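Side-chain contact in folylpolyglutamate synthase/dihydrofolate synthase (Thermotoga maritima, PDB 1O5Z), which probably adds glutamate to dihydropteroate and to tetrahydrofolate polyglutamates, using ATP and magnesium, in folate biosynthesis: residues A[36-39]-A[40-44]. Numbering follows the deposited sequence.
Sequences ERIS and MLLSK
Ser43 N donates to Ser39 O at 2.9 Å, the shortest of four successive i to i+4 bonds that join 36-39 to 40-43 in one short alpha-helix of this Mur ligase-type enzyme; Lys44 N to Met40 O continues the series. Met40 N to Glu36 O, Leu41 N to Arg37 O and Leu42 N to Ile38 O precede it; the last is nearly straight, with 170° at the hydrogen. Side chains meet one turn apart where the branches of Ile38 and Leu42 extend next to each other in one direction: Ile38 CG1 lies 3.9 Å from Leu42 CD1, and Ile38 CD1 packs alongside the same methyl. Leu42 CG stands beside its own backbone N (chi1 -72°), which carries the branch back along the helix until CG is 3.4 Å from Ile38 O. Both residues also touch Val167, while Leu42 reaches Ala138 and Phe141 of helix 132-146; Leu41 packs on that helix and on helix 105-122. Cutting Leu42 back to an alanine is likely to open a gap between Ile38, Val167 and Phe141, with the Ile38 CD1 methyl less firmly held. Ser39 OG bonds back to Leu35 O. On another face, Arg37 NE forms a salt bridge with Glu134, and NH1 a hydrogen bond with Lys32 O. Met40 extends until its last torsion bends it (chi3 -42°), bringing the terminal methyl CE within 4.2 Å of Glu36 O.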
loop_
_atom_site.group_PDB
_atom_site.type_symbol
_atom_site.label_atom_id
_atom_site.label_comp_id
_atom_site.label_asym_id
_atom_site.label_seq_id
_atom_site.Cartn_x
_atom_site.Cartn_y
_atom_site.Cartn_z
ATOM N N GLU A 36 22.440 0.425 -8.983
ATOM C CA GLU A 36 23.836 0.626 -8.646
ATOM C C GLU A 36 24.006 1.288 -7.307
ATOM O O GLU A 36 24.780 0.799 -6.486
ATOM C CB GLU A 36 24.556 1.445 -9.710
ATOM C CG GLU A 36 24.794 0.692 -10.998
ATOM C CD GLU A 36 23.543 0.632 -11.849
ATOM O OE1 GLU A 36 22.902 1.691 -12.005
ATOM O OE2 GLU A 36 23.222 -0.463 -12.347
ATOM N N ARG A 37 23.282 2.370 -7.059
ATOM C CA ARG A 37 23.384 3.027 -5.740
ATOM C C ARG A 37 22.872 2.179 -4.572
ATOM O O ARG A 37 23.456 2.197 -3.503
ATOM C CB ARG A 37 22.685 4.374 -5.741
ATOM C CG ARG A 37 23.248 5.393 -6.710
ATOM C CD ARG A 37 22.460 6.710 -6.657
ATOM N NE ARG A 37 21.068 6.420 -6.975
ATOM C CZ ARG A 37 20.533 6.380 -8.207
ATOM N NH1 ARG A 37 19.260 6.027 -8.351
ATOM N NH2 ARG A 37 21.205 6.751 -9.286
ATOM N N ILE A 38 21.787 1.435 -4.768
ATOM C CA ILE A 38 21.202 0.632 -3.689
ATOM C C ILE A 38 22.104 -0.583 -3.411
ATOM O O ILE A 38 22.295 -0.979 -2.276
ATOM C CB ILE A 38 19.720 0.189 -4.016
ATOM C CG1 ILE A 38 19.108 -0.618 -2.844
ATOM C CG2 ILE A 38 19.657 -0.656 -5.304
ATOM C CD1 ILE A 38 19.000 0.130 -1.529
ATOM N N SER A 39 22.636 -1.182 -4.462
ATOM C CA SER A 39 23.570 -2.285 -4.306
ATOM C C SER A 39 24.840 -1.869 -3.523
ATOM O O SER A 39 25.294 -2.590 -2.635
ATOM C CB SER A 39 23.945 -2.849 -5.661
ATOM O OG SER A 39 22.797 -3.309 -6.328
ATOM N N MET A 40 25.379 -0.698 -3.830
ATOM C CA MET A 40 26.524 -0.174 -3.107
ATOM C C MET A 40 26.202 0.199 -1.651
ATOM O O MET A 40 26.953 -0.089 -0.750
ATOM C CB MET A 40 27.049 1.050 -3.867
ATOM C CG MET A 40 28.327 1.652 -3.353
ATOM S SD MET A 40 28.855 3.120 -4.289
ATOM C CE MET A 40 28.518 2.531 -5.967
ATOM N N LEU A 41 25.100 0.871 -1.403
ATOM C CA LEU A 41 24.698 1.151 -0.021
ATOM C C LEU A 41 24.601 -0.128 0.803
ATOM O O LEU A 41 25.243 -0.254 1.841
ATOM C CB LEU A 41 23.357 1.887 0.009
ATOM C CG LEU A 41 22.685 2.251 1.329
ATOM C CD1 LEU A 41 23.660 2.967 2.245
ATOM C CD2 LEU A 41 21.454 3.103 1.085
ATOM N N LEU A 42 23.844 -1.093 0.308
ATOM C CA LEU A 42 23.698 -2.352 0.991
ATOM C C LEU A 42 25.027 -3.104 1.199
ATOM O O LEU A 42 25.262 -3.689 2.259
ATOM C CB LEU A 42 22.677 -3.225 0.245
ATOM C CG LEU A 42 21.214 -2.777 0.372
ATOM C CD1 LEU A 42 20.308 -3.570 -0.556
ATOM C CD2 LEU A 42 20.764 -2.989 1.777
ATOM N N SER A 43 25.890 -3.081 0.191
ATOM C CA SER A 43 27.188 -3.687 0.301
ATOM C C SER A 43 27.987 -3.099 1.452
ATOM O O SER A 43 28.630 -3.813 2.166
ATOM C CB SER A 43 27.982 -3.440 -0.960
ATOM O OG SER A 43 29.232 -4.077 -0.876
ATOM N N LYS A 44 27.965 -1.785 1.585
ATOM C CA LYS A 44 28.693 -1.102 2.632
ATOM C C LYS A 44 28.050 -1.387 4.004
ATOM O O LYS A 44 28.724 -1.281 5.003
ATOM C CB LYS A 44 28.736 0.411 2.338
ATOM C CG LYS A 44 29.567 0.773 1.091
ATOM C CD LYS A 44 30.320 2.113 1.276
ATOM C CE LYS A 44 31.456 2.306 0.297
ATOM N NZ LYS A 44 32.851 1.854 0.737
#